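Local atomic coordinates of sortase, SrtB family (Streptococcus pneumoniae PCS8235, PDB entry 4Y4Q), a protein that probably acts as a cysteine transpeptidase of the sortase B family in the formation of the type II pilus of the pneumococcus. Residues Asn76-Asn81 with Tyr155-Tyr160; Asp83-Gln88 with Ala105-Ile110; Glu171-Asp176 with Asp198-Val203. All blocks are in the same frame, centred on the assembly; numbering follows the deposited sequence.

Contact 1: residues Asn76-Asn81 with Tyr155-Tyr160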
ATOM      1  N   ASN A  76       8.228  -1.213  -4.517  1.00 28.36           N
ATOM      2  CA  ASN A  76       9.038  -2.409  -4.337  1.00 29.13           C
ATOM      3  C   ASN A  76       9.139  -2.741  -2.848  1.00 33.82           C
ATOM      4  O   ASN A  76       9.340  -1.847  -2.030  1.00 36.20           O
ATOM      5  CB  ASN A  76      10.427  -2.147  -4.914  1.00 34.10           C
ATOM      6  CG  ASN A  76      11.284  -3.404  -4.996  1.00 53.20           C
ATOM      7  OD1 ASN A  76      10.805  -4.523  -4.796  1.00 61.84           O
ATOM      8  ND2 ASN A  76      12.563  -3.221  -5.311  1.00 62.33           N
ATOM      9  N   VAL A  77       8.972  -4.014  -2.496  1.00 32.85           N
ATOM     10  CA  VAL A  77       9.300  -4.478  -1.153  1.00 28.28           C
ATOM     11  C   VAL A  77      10.385  -5.557  -1.256  1.00 34.81           C
ATOM     12  O   VAL A  77      10.167  -6.632  -1.842  1.00 31.49           O
ATOM     13  CB  VAL A  77       8.075  -5.028  -0.411  1.00 28.22           C
ATOM     14  CG1 VAL A  77       8.492  -5.611   0.958  1.00 24.99           C
ATOM     15  CG2 VAL A  77       7.034  -3.940  -0.227  1.00 22.96           C
ATOM     16  N   TYR A  78      11.551  -5.266  -0.690  1.00 36.51           N
ATOM     17  CA  TYR A  78      12.741  -6.091  -0.902  1.00 40.50           C
ATOM     18  C   TYR A  78      12.529  -7.569  -0.587  1.00 33.43           C
ATOM     19  O   TYR A  78      11.791  -7.909   0.325  1.00 37.01           O
ATOM     20  CB  TYR A  78      13.907  -5.532  -0.087  1.00 43.33           C
ATOM     21  CG  TYR A  78      14.234  -4.102  -0.445  1.00 47.05           C
ATOM     22  CD1 TYR A  78      14.301  -3.703  -1.771  1.00 53.52           C
ATOM     23  CD2 TYR A  78      14.467  -3.149   0.537  1.00 43.83           C
ATOM     24  CE1 TYR A  78      14.601  -2.397  -2.112  1.00 52.78           C
ATOM     25  CE2 TYR A  78      14.763  -1.827   0.204  1.00 37.27           C
ATOM     26  CZ  TYR A  78      14.833  -1.466  -1.123  1.00 45.99           C
ATOM     27  OH  TYR A  78      15.131  -0.165  -1.463  1.00 53.50           O
ATOM     28  N   GLY A  79      13.173  -8.438  -1.360  1.00 37.50           N
ATOM     29  CA  GLY A  79      13.030  -9.872  -1.177  1.00 36.95           C
ATOM     30  C   GLY A  79      11.631 -10.437  -1.412  1.00 42.55           C
ATOM     31  O   GLY A  79      11.394 -11.601  -1.096  1.00 47.13           O
ATOM     32  N   THR A  80      10.705  -9.642  -1.952  1.00 36.66           N
ATOM     33  CA  THR A  80       9.369 -10.161  -2.255  1.00 38.84           C
ATOM     34  C   THR A  80       8.993  -9.987  -3.721  1.00 38.61           C
ATOM     35  O   THR A  80       9.752  -9.392  -4.487  1.00 38.44           O
ATOM     36  CB  THR A  80       8.285  -9.460  -1.437  1.00 35.74           C
ATOM     37  OG1 THR A  80       8.086  -8.135  -1.949  1.00 35.39           O
ATOM     38  CG2 THR A  80       8.661  -9.399   0.044  1.00 32.63           C
ATOM     39  N   ASN A  81       7.818 -10.497  -4.097  1.00 33.52           N
ATOM     40  CA  ASN A  81       7.272 -10.286  -5.440  1.00 43.53           C
ATOM     41  C   ASN A  81       6.464  -8.989  -5.548  1.00 39.34           C
ATOM     42  O   ASN A  81       5.756  -8.769  -6.520  1.00 38.23           O
ATOM     43  CB  ASN A  81       6.397 -11.469  -5.867  1.00 45.23           C
ATOM     44  CG  ASN A  81       7.186 -12.770  -5.994  1.00 65.03           C
ATOM     45  OD1 ASN A  81       8.275 -12.799  -6.578  1.00 65.99           O
ATOM     46  ND2 ASN A  81       6.641 -13.852  -5.439  1.00 65.48           N
ATOM     47  N   TYR A 155      11.670  -3.482   4.810  1.00 32.00           N
ATOM     48  CA  TYR A 155      11.945  -2.313   3.983  1.00 32.38           C
ATOM     49  C   TYR A 155      11.565  -2.492   2.517  1.00 33.38           C
ATOM     50  O   TYR A 155      11.417  -3.616   2.005  1.00 25.38           O
ATOM     51  CB  TYR A 155      13.426  -1.897   4.092  1.00 29.37           C
ATOM     52  CG  TYR A 155      13.893  -1.572   5.501  1.00 34.11           C
ATOM     53  CD1 TYR A 155      13.611  -0.342   6.090  1.00 31.65           C
ATOM     54  CD2 TYR A 155      14.632  -2.491   6.235  1.00 33.18           C
ATOM     55  CE1 TYR A 155      14.047  -0.044   7.375  1.00 34.05           C
ATOM     56  CE2 TYR A 155      15.071  -2.201   7.516  1.00 34.64           C
ATOM     57  CZ  TYR A 155      14.771  -0.982   8.084  1.00 36.86           C
ATOM     58  OH  TYR A 155      15.217  -0.697   9.360  1.00 37.32           O
ATOM     59  N   GLY A 156      11.414  -1.353   1.850  1.00 27.74           N
ATOM     60  CA  GLY A 156      11.098  -1.313   0.437  1.00 30.92           C
ATOM     61  C   GLY A 156      11.359   0.091  -0.072  1.00 35.78           C
ATOM     62  O   GLY A 156      11.944   0.924   0.633  1.00 36.55           O
ATOM     63  N   SER A 157      10.942   0.368  -1.299  1.00 29.40           N
ATOM     64  CA  SER A 157      11.104   1.709  -1.832  1.00 29.60           C
ATOM     65  C   SER A 157       9.890   2.028  -2.667  1.00 34.34           C
ATOM     66  O   SER A 157       9.122   1.129  -3.058  1.00 29.54           O
ATOM     67  CB  SER A 157      12.341   1.796  -2.696  1.00 35.98           C
ATOM     68  OG  SER A 157      12.195   0.912  -3.783  1.00 47.15           O
ATOM     69  N   ILE A 158       9.696   3.314  -2.915  1.00 36.65           N
ATOM     70  CA  ILE A 158       8.596   3.733  -3.756  1.00 32.91           C
ATOM     71  C   ILE A 158       9.068   4.907  -4.592  1.00 37.37           C
ATOM     72  O   ILE A 158       9.801   5.771  -4.110  1.00 42.68           O
ATOM     73  CB  ILE A 158       7.346   4.067  -2.913  1.00 36.31           C
ATOM     74  CG1 ILE A 158       6.180   4.484  -3.817  1.00 31.04           C
ATOM     75  CG2 ILE A 158       7.652   5.145  -1.880  1.00 41.21           C
ATOM     76  CD1 ILE A 158       4.917   4.794  -3.041  1.00 29.33           C
ATOM     77  N   TYR A 159       8.697   4.907  -5.864  1.00 42.81           N
ATOM     78  CA  TYR A 159       9.025   6.016  -6.734  1.00 45.28           C
ATOM     79  C   TYR A 159       7.725   6.694  -7.128  1.00 44.61           C
ATOM     80  O   TYR A 159       6.748   6.019  -7.467  1.00 44.59           O
ATOM     81  CB  TYR A 159       9.765   5.517  -7.969  1.00 52.95           C
ATOM     82  CG  TYR A 159      10.171   6.621  -8.915  1.00 62.07           C
ATOM     83  CD1 TYR A 159       9.271   7.142  -9.840  1.00 66.74           C
ATOM     84  CD2 TYR A 159      11.452   7.150  -8.880  1.00 64.22           C
ATOM     85  CE1 TYR A 159       9.636   8.162 -10.698  1.00 69.73           C
ATOM     86  CE2 TYR A 159      11.832   8.154  -9.747  1.00 69.67           C
ATOM     87  CZ  TYR A 159      10.923   8.654 -10.655  1.00 73.43           C
ATOM     88  OH  TYR A 159      11.314   9.654 -11.517  1.00 83.40           O
ATOM     89  N   TYR A 160       7.710   8.023  -7.055  1.00 43.57           N
ATOM     90  CA  TYR A 160       6.539   8.813  -7.439  1.00 41.92           C
ATOM     91  C   TYR A 160       6.960  10.257  -7.682  1.00 46.84           C
ATOM     92  O   TYR A 160       7.908  10.746  -7.060  1.00 47.52           O
ATOM     93  CB  TYR A 160       5.433   8.744  -6.369  1.00 36.97           C
ATOM     94  CG  TYR A 160       5.797   9.399  -5.057  1.00 47.97           C
ATOM     95  CD1 TYR A 160       5.575  10.760  -4.848  1.00 46.68           C
ATOM     96  CD2 TYR A 160       6.357   8.661  -4.025  1.00 47.87           C
ATOM     97  CE1 TYR A 160       5.912  11.363  -3.654  1.00 46.26           C
ATOM     98  CE2 TYR A 160       6.692   9.256  -2.820  1.00 49.31           C
ATOM     99  CZ  TYR A 160       6.469  10.606  -2.643  1.00 49.71           C
ATOM    100  OH  TYR A 160       6.806  11.203  -1.450  1.00 54.70           O
TER
HETATM  101  O   HOH W   1      11.843  -6.189   2.719  1.00 28.16           O
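The ring of Y78 lies over the backbone of G156, on the strand 155-160. CG of Y78 is turned anti to its carbonyl carbon (chi1 -59°), which swings the ring back over the neighbouring strand. One face then receives G156 CA in a CH-pi contact, 3.9 Å from the ring centroid and offset toward the rim. The CD2 corner of Y78 meets Y155 CB at 3.9 Å. At the far end Y78 OH reaches S157 CB at 3.6 Å. Beneath the ring the strands pair antiparallel. N76 and S157 form a hydrogen-bonded pair, with N76 N to S157 O at 2.9 Å and S157 N to N76 O at 2.8 Å. V77 and G156 form the next, non-hydrogen-bonded pair, where their CA atoms come within 4.0 Å. Y78 N adds a longer bond to Y155 O, 3.2 Å. A water donates to both Y78 O and Y155 O and extends the link past the last pair. The chain then leaves the strand in a type II turn from V77 to T80, where V77 O accepts from both T80 N and T80 OG1. This is an antiparallel strand pair of the sortase beta-barrel, ending in a beta turn.

Contact 2: residues Asp83-Gln88 with Ala105-Ile110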
ATOM      1  N   ASP A  83       6.625  -5.980  -6.659  1.00 37.08           N
ATOM      2  CA  ASP A  83       7.261  -5.074  -7.572  1.00 37.86           C
ATOM      3  C   ASP A  83       6.103  -4.761  -8.463  1.00 39.73           C
ATOM      4  O   ASP A  83       5.501  -5.661  -9.048  1.00 47.53           O
ATOM      5  CB  ASP A  83       8.365  -5.778  -8.356  1.00 45.92           C
ATOM      6  CG  ASP A  83       9.187  -4.819  -9.194  1.00 49.86           C
ATOM      7  OD1 ASP A  83       9.428  -3.683  -8.736  1.00 46.85           O
ATOM      8  OD2 ASP A  83       9.594  -5.202 -10.312  1.00 58.00           O
ATOM      9  N   TYR A  84       5.770  -3.492  -8.576  1.00 37.92           N
ATOM     10  CA  TYR A  84       4.616  -3.146  -9.391  1.00 39.75           C
ATOM     11  C   TYR A  84       4.586  -1.672  -9.777  1.00 35.75           C
ATOM     12  O   TYR A  84       4.976  -0.802  -8.985  1.00 30.88           O
ATOM     13  CB  TYR A  84       3.327  -3.457  -8.613  1.00 42.88           C
ATOM     14  CG  TYR A  84       3.120  -4.919  -8.260  1.00 37.87           C
ATOM     15  CD1 TYR A  84       3.093  -5.899  -9.251  1.00 44.62           C
ATOM     16  CD2 TYR A  84       2.912  -5.312  -6.939  1.00 36.34           C
ATOM     17  CE1 TYR A  84       2.895  -7.242  -8.934  1.00 46.16           C
ATOM     18  CE2 TYR A  84       2.709  -6.650  -6.613  1.00 43.94           C
ATOM     19  CZ  TYR A  84       2.705  -7.608  -7.613  1.00 46.10           C
ATOM     20  OH  TYR A  84       2.502  -8.932  -7.292  1.00 53.79           O
ATOM     21  N   PRO A  85       4.109  -1.384 -10.996  1.00 33.10           N
ATOM     22  CA  PRO A  85       3.819   0.003 -11.369  1.00 33.20           C
ATOM     23  C   PRO A  85       2.621   0.472 -10.576  1.00 33.12           C
ATOM     24  O   PRO A  85       1.757  -0.347 -10.248  1.00 33.45           O
ATOM     25  CB  PRO A  85       3.432  -0.103 -12.844  1.00 34.10           C
ATOM     26  CG  PRO A  85       2.938  -1.512 -13.015  1.00 34.57           C
ATOM     27  CD  PRO A  85       3.778  -2.336 -12.070  1.00 33.19           C
ATOM     28  N   LEU A  86       2.577   1.763 -10.271  1.00 30.13           N
ATOM     29  CA  LEU A  86       1.427   2.361  -9.613  1.00 29.46           C
ATOM     30  C   LEU A  86       0.614   3.124 -10.646  1.00 32.92           C
ATOM     31  O   LEU A  86       1.171   3.832 -11.490  1.00 35.21           O
ATOM     32  CB  LEU A  86       1.894   3.330  -8.531  1.00 32.28           C
ATOM     33  CG  LEU A  86       2.702   2.698  -7.414  1.00 31.84           C
ATOM     34  CD1 LEU A  86       3.178   3.755  -6.440  1.00 30.00           C
ATOM     35  CD2 LEU A  86       1.853   1.649  -6.724  1.00 37.63           C
ATOM     36  N   VAL A  87      -0.700   2.977 -10.574  1.00 34.83           N
ATOM     37  CA  VAL A  87      -1.614   3.588 -11.527  1.00 34.47           C
ATOM     38  C   VAL A  87      -2.788   4.173 -10.719  1.00 44.47           C
ATOM     39  O   VAL A  87      -2.975   3.811  -9.551  1.00 42.21           O
ATOM     40  CB  VAL A  87      -2.039   2.520 -12.574  1.00 47.26           C
ATOM     41  CG1 VAL A  87      -3.335   2.856 -13.255  1.00 50.87           C
ATOM     42  CG2 VAL A  87      -0.928   2.324 -13.615  1.00 48.41           C
ATOM     43  N   GLN A  88      -3.529   5.118 -11.291  1.00 46.20           N
ATOM     44  CA  GLN A  88      -4.764   5.598 -10.676  1.00 48.15           C
ATOM     45  C   GLN A  88      -5.839   5.750 -11.734  1.00 58.57           C
ATOM     46  O   GLN A  88      -5.596   6.320 -12.796  1.00 63.48           O
ATOM     47  CB  GLN A  88      -4.553   6.937  -9.962  1.00 44.35           C
ATOM     48  CG  GLN A  88      -5.816   7.454  -9.251  1.00 41.26           C
ATOM     49  CD  GLN A  88      -5.567   8.728  -8.471  1.00 43.86           C
ATOM     50  OE1 GLN A  88      -5.045   9.705  -9.009  1.00 51.51           O
ATOM     51  NE2 GLN A  88      -5.945   8.728  -7.192  1.00 40.03           N
ATOM     52  N   ALA A 105      -1.337  -7.171 -18.026  1.00 97.29           N
ATOM     53  CA  ALA A 105      -1.675  -8.576 -17.787  1.00 97.60           C
ATOM     54  C   ALA A 105      -0.438  -9.313 -17.277  1.00 92.86           C
ATOM     55  O   ALA A 105      -0.530 -10.195 -16.420  1.00 89.81           O
ATOM     56  CB  ALA A 105      -2.222  -9.230 -19.049  1.00102.58           C
ATOM     57  N   ALA A 106       0.719  -8.946 -17.825  1.00 91.81           N
ATOM     58  CA  ALA A 106       2.003  -9.309 -17.240  1.00 92.21           C
ATOM     59  C   ALA A 106       2.295  -8.289 -16.145  1.00 92.85           C
ATOM     60  O   ALA A 106       1.565  -7.305 -16.005  1.00 97.44           O
ATOM     61  CB  ALA A 106       3.089  -9.283 -18.294  1.00 90.49           C
ATOM     62  N   THR A 107       3.278  -8.560 -15.297  1.00 87.72           N
ATOM     63  CA  THR A 107       3.702  -7.566 -14.316  1.00 81.91           C
ATOM     64  C   THR A 107       2.650  -7.321 -13.231  1.00 77.72           C
ATOM     65  O   THR A 107       2.915  -7.502 -12.042  1.00 78.71           O
ATOM     66  CB  THR A 107       4.047  -6.223 -14.990  1.00 80.63           C
ATOM     67  OG1 THR A 107       5.372  -6.286 -15.533  1.00 87.94           O
ATOM     68  CG2 THR A 107       3.970  -5.086 -13.983  1.00 74.15           C
ATOM     69  N   GLY A 108       1.460  -6.900 -13.656  1.00 72.68           N
ATOM     70  CA  GLY A 108       0.391  -6.531 -12.740  1.00 64.51           C
ATOM     71  C   GLY A 108       0.439  -5.035 -12.480  1.00 52.94           C
ATOM     72  O   GLY A 108       1.388  -4.372 -12.883  1.00 55.43           O
ATOM     73  N   ALA A 109      -0.573  -4.490 -11.818  1.00 47.93           N
ATOM     74  CA  ALA A 109      -0.577  -3.059 -11.517  1.00 47.35           C
ATOM     75  C   ALA A 109      -1.339  -2.777 -10.232  1.00 45.14           C
ATOM     76  O   ALA A 109      -2.276  -3.497  -9.895  1.00 45.41           O
ATOM     77  CB  ALA A 109      -1.167  -2.261 -12.681  1.00 35.73           C
ATOM     78  N   ILE A 110      -0.938  -1.722  -9.526  1.00 39.02           N
ATOM     79  CA  ILE A 110      -1.531  -1.375  -8.240  1.00 35.08           C
ATOM     80  C   ILE A 110      -2.198  -0.009  -8.324  1.00 33.96           C
ATOM     81  O   ILE A 110      -1.559   0.954  -8.747  1.00 36.29           O
ATOM     82  CB  ILE A 110      -0.456  -1.372  -7.154  1.00 40.92           C
ATOM     83  CG1 ILE A 110      -0.154  -2.807  -6.728  1.00 42.71           C
ATOM     84  CG2 ILE A 110      -0.906  -0.600  -5.947  1.00 46.83           C
ATOM     85  CD1 ILE A 110       0.875  -2.874  -5.644  1.00 45.15           C
TER
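P85 and T107 meet where the loop before I110 passes the strand 83-88. The methyl CG2 of T107 presses on the proline ring at its edge, 3.4 Å from P85 CD, tighter than usual carbon packing. G108 O stands out of the ring plane on the side of one face, 3.2 Å from P85 CD. A109 CB adds a looser touch at P85 CG, on that same side. The proline ring thus fits a corner: T107 CG2 closes its edge, and G108 O and A109 CB flank one face. Y84 and I110 build the second fit. CG of Y84 is anti to its carbonyl carbon (chi1 -63°), and the ring stands between I110 and the loop. The CD1 methyl of I110 meets Y84 CD2 at 3.4 Å, the two side chains crossing at about a right angle. Across the ring, T107 O lies in the ring plane at the edge, 3.1 Å from Y84 CE1. L86 and I110 lie side by side and point the same way, with L86 CD2 against I110 CG2 at 3.6 Å. I110 thus fills the hollow between Y84 and L86, and I75 of the strand 73-77 also touches it. The backbones join at I110 alone: its N donates to P85 O, and V87 N donates to I110 O at 2.9 Å. F138 meets the Y84 ring edge-to-face. The arrangement is a parallel beta bridge at the start of the strand 110-112, within the mixed sheet of the sortase barrel.

Contact 3: residues Glu171-Asp176 with Asp198-Val203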
ATOM      1  N   GLU A 171       3.027  -2.614   9.885  1.00 28.30           N
ATOM      2  CA  GLU A 171       1.827  -3.344  10.286  1.00 30.18           C
ATOM      3  C   GLU A 171       1.265  -4.261   9.205  1.00 25.18           C
ATOM      4  O   GLU A 171       1.306  -3.929   8.010  1.00 29.83           O
ATOM      5  CB  GLU A 171       0.727  -2.367  10.768  1.00 27.80           C
ATOM      6  CG  GLU A 171      -0.610  -3.051  11.007  1.00 29.76           C
ATOM      7  CD  GLU A 171      -1.669  -2.166  11.667  1.00 38.42           C
ATOM      8  OE1 GLU A 171      -1.361  -1.024  12.080  1.00 37.21           O
ATOM      9  OE2 GLU A 171      -2.827  -2.632  11.770  1.00 31.75           O
ATOM     10  N   MET A 172       0.747  -5.417   9.622  1.00 23.14           N
ATOM     11  CA  MET A 172      -0.126  -6.207   8.749  1.00 31.40           C
ATOM     12  C   MET A 172      -1.452  -6.434   9.464  1.00 35.20           C
ATOM     13  O   MET A 172      -1.492  -6.689  10.681  1.00 31.72           O
ATOM     14  CB  MET A 172       0.504  -7.563   8.409  1.00 33.62           C
ATOM     15  CG  MET A 172      -0.039  -8.217   7.133  1.00 41.16           C
ATOM     16  SD  MET A 172      -1.478  -9.297   7.350  1.00 57.99           S
ATOM     17  CE  MET A 172      -1.167  -9.846   8.974  1.00 28.79           C
ATOM     18  N   LEU A 173      -2.548  -6.358   8.724  1.00 20.41           N
ATOM     19  CA  LEU A 173      -3.816  -6.664   9.356  1.00 30.66           C
ATOM     20  C   LEU A 173      -4.720  -7.340   8.368  1.00 26.59           C
ATOM     21  O   LEU A 173      -4.488  -7.243   7.159  1.00 28.85           O
ATOM     22  CB  LEU A 173      -4.465  -5.405   9.953  1.00 38.99           C
ATOM     23  CG  LEU A 173      -4.689  -4.107   9.169  1.00 45.10           C
ATOM     24  CD1 LEU A 173      -5.571  -4.342   8.006  1.00 58.22           C
ATOM     25  CD2 LEU A 173      -5.406  -3.107  10.053  1.00 49.67           C
ATOM     26  N   GLU A 174      -5.743  -8.015   8.882  1.00 29.34           N
ATOM     27  CA  GLU A 174      -6.787  -8.598   8.046  1.00 36.64           C
ATOM     28  C   GLU A 174      -8.106  -7.969   8.455  1.00 31.37           C
ATOM     29  O   GLU A 174      -8.383  -7.821   9.648  1.00 37.39           O
ATOM     30  CB  GLU A 174      -6.833 -10.129   8.212  1.00 48.94           C
ATOM     31  CG  GLU A 174      -5.562 -10.838   7.699  1.00 64.07           C
ATOM     32  CD  GLU A 174      -5.544 -12.346   7.964  1.00 82.73           C
ATOM     33  OE1 GLU A 174      -6.447 -12.857   8.669  1.00 92.44           O
ATOM     34  OE2 GLU A 174      -4.615 -13.024   7.469  1.00 85.57           O
ATOM     35  N   VAL A 175      -8.912  -7.584   7.471  1.00 27.75           N
ATOM     36  CA  VAL A 175     -10.163  -6.876   7.737  1.00 36.60           C
ATOM     37  C   VAL A 175     -11.192  -7.281   6.713  1.00 39.42           C
ATOM     38  O   VAL A 175     -10.863  -7.917   5.708  1.00 41.12           O
ATOM     39  CB  VAL A 175      -9.991  -5.346   7.587  1.00 39.80           C
ATOM     40  CG1 VAL A 175      -9.101  -4.782   8.675  1.00 39.70           C
ATOM     41  CG2 VAL A 175      -9.418  -5.021   6.209  1.00 34.83           C
ATOM     42  N   ASP A 176     -12.435  -6.887   6.957  1.00 37.37           N
ATOM     43  CA  ASP A 176     -13.494  -7.081   5.985  1.00 39.59           C
ATOM     44  C   ASP A 176     -13.439  -5.934   4.981  1.00 41.16           C
ATOM     45  O   ASP A 176     -12.970  -4.843   5.306  1.00 43.26           O
ATOM     46  CB  ASP A 176     -14.844  -7.112   6.682  1.00 41.63           C
ATOM     47  CG  ASP A 176     -15.992  -7.023   5.713  1.00 49.18           C
ATOM     48  OD1 ASP A 176     -16.384  -8.084   5.177  1.00 51.96           O
ATOM     49  OD2 ASP A 176     -16.494  -5.892   5.481  1.00 47.73           O
ATOM     50  N   ASP A 198      -4.443   5.287  15.741  1.00 38.74           N
ATOM     51  CA  ASP A 198      -4.615   4.539  16.977  1.00 41.87           C
ATOM     52  C   ASP A 198      -5.487   3.302  16.766  1.00 38.33           C
ATOM     53  O   ASP A 198      -5.206   2.234  17.318  1.00 40.06           O
ATOM     54  CB  ASP A 198      -5.195   5.435  18.076  1.00 51.36           C
ATOM     55  CG  ASP A 198      -4.151   6.359  18.705  1.00 61.84           C
ATOM     56  OD1 ASP A 198      -3.041   6.483  18.148  1.00 66.02           O
ATOM     57  OD2 ASP A 198      -4.449   6.967  19.755  1.00 68.72           O
ATOM     58  N   HIS A 199      -6.539   3.440  15.966  1.00 32.94           N
ATOM     59  CA  HIS A 199      -7.431   2.312  15.702  1.00 39.36           C
ATOM     60  C   HIS A 199      -6.737   1.302  14.799  1.00 36.76           C
ATOM     61  O   HIS A 199      -6.738   0.099  15.084  1.00 38.89           O
ATOM     62  CB  HIS A 199      -8.764   2.760  15.073  1.00 36.28           C
ATOM     63  CG  HIS A 199      -9.666   1.618  14.720  1.00 38.11           C
ATOM     64  ND1 HIS A 199      -9.743   1.097  13.443  1.00 41.13           N
ATOM     65  CD2 HIS A 199     -10.493   0.865  15.483  1.00 40.37           C
ATOM     66  CE1 HIS A 199     -10.593   0.082  13.434  1.00 39.42           C
ATOM     67  NE2 HIS A 199     -11.059  -0.078  14.660  1.00 40.55           N
ATOM     68  N   LEU A 200      -6.149   1.802  13.715  1.00 34.71           N
ATOM     69  CA  LEU A 200      -5.398   0.965  12.778  1.00 30.86           C
ATOM     70  C   LEU A 200      -4.426   0.043  13.524  1.00 31.42           C
ATOM     71  O   LEU A 200      -4.433  -1.167  13.331  1.00 38.30           O
ATOM     72  CB  LEU A 200      -4.650   1.846  11.779  1.00 36.97           C
ATOM     73  CG  LEU A 200      -4.017   1.181  10.553  1.00 37.13           C
ATOM     74  CD1 LEU A 200      -5.063   0.434   9.724  1.00 35.27           C
ATOM     75  CD2 LEU A 200      -3.325   2.227   9.703  1.00 32.29           C
ATOM     76  N   LEU A 201      -3.631   0.612  14.419  1.00 31.21           N
ATOM     77  CA  LEU A 201      -2.695  -0.180  15.199  1.00 38.11           C
ATOM     78  C   LEU A 201      -3.394  -1.188  16.119  1.00 43.58           C
ATOM     79  O   LEU A 201      -2.909  -2.302  16.304  1.00 43.47           O
ATOM     80  CB  LEU A 201      -1.766   0.742  16.000  1.00 44.28           C
ATOM     81  CG  LEU A 201      -0.797   1.540  15.115  1.00 47.60           C
ATOM     82  CD1 LEU A 201      -0.128   2.690  15.872  1.00 46.68           C
ATOM     83  CD2 LEU A 201       0.259   0.608  14.499  1.00 49.74           C
ATOM     84  N   SER A 202      -4.537  -0.810  16.686  1.00 45.33           N
ATOM     85  CA  SER A 202      -5.190  -1.662  17.679  1.00 41.62           C
ATOM     86  C   SER A 202      -5.729  -2.964  17.089  1.00 40.61           C
ATOM     87  O   SER A 202      -5.923  -3.933  17.815  1.00 54.44           O
ATOM     88  CB  SER A 202      -6.313  -0.909  18.416  1.00 43.86           C
ATOM     89  OG  SER A 202      -7.344  -0.519  17.527  1.00 44.30           O
ATOM     90  N   VAL A 203      -5.974  -2.987  15.781  1.00 38.32           N
ATOM     91  CA  VAL A 203      -6.512  -4.187  15.137  1.00 35.47           C
ATOM     92  C   VAL A 203      -5.441  -4.944  14.332  1.00 36.71           C
ATOM     93  O   VAL A 203      -5.756  -5.817  13.511  1.00 34.91           O
ATOM     94  CB  VAL A 203      -7.723  -3.849  14.237  1.00 37.27           C
ATOM     95  CG1 VAL A 203      -8.860  -3.256  15.078  1.00 37.75           C
ATOM     96  CG2 VAL A 203      -7.318  -2.875  13.144  1.00 35.42           C
TER
HETATM   97  O   HOH W   2      -5.735  -8.154  12.034  1.00 40.06           O
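E171 reaches the helix 190-202 through a fully stretched side chain: CG is anti to the backbone N (chi1 172°), and the chain stays extended beyond it. This carries the carboxyl group straight from the strand to the last turn of the helix. L173, two residues on, takes a rarer first torsion. Its CG sits between the backbone N and the carbonyl carbon (chi1 52°), and the bend places CD2 where it touches both L200 and V203.

The carboxyl group of E171 meets the backbone of L200. E171 OE2 lies 2.7 Å from L200 O. The other oxygen, E171 OE1, approaches the CD2 methyl of L201 at 3.3 Å. L201 starts away from the strand at CB, and only its branch turns back to the glutamate. A204, just after the helix, also touches the E171 side chain.

L173 supplies the apolar part. Its CD2 methyl meets L200 CD1 and V203 CG2, each at 3.6 Å. The L200 side chain crosses that of L173 at about a right angle. V203 is the first residue to leave helical angles, so L173 packs against both the last turn and the exit from it. A water bridges the two backbones, accepting from E174 N and donating to V203 O at 2.8 Å. S202 OG donates to H199 O, which also accepts from V203 N.

Within the sheet the strand pairs with 231-240, through backbone bonds of E171 with V236 and L173 with I234; M172 bonds to M205 and H206. The strand and helix axes run 77° apart, nearly perpendicular, and come within 9.5 Å. The end of a helix thus crosses the strand and packs against the sheet of the sortase fold.

How the contacts relate
From the N terminus, the strand 73-77 leads through the turn of contact 1 into the strand 83-88. Contact 2 comes next, closing the loop between 83-88 and 105-110, part of which (93-102) is not modelled. It is nested inside the larger loop that contact 1 closes when the chain returns at 155-160. The two touch, with I158 CD1 near L86 CD1. The chain then continues from 155-160 into the neighbouring strand 163-176. Contact 3 follows in series and closes a shorter loop, from the strand 163-176 round to the end of the helix 190-202. It lies about 25 Å, centre to centre, from contact 2, on the opposite side of the chain's centre. All three reach the same mixed sheet.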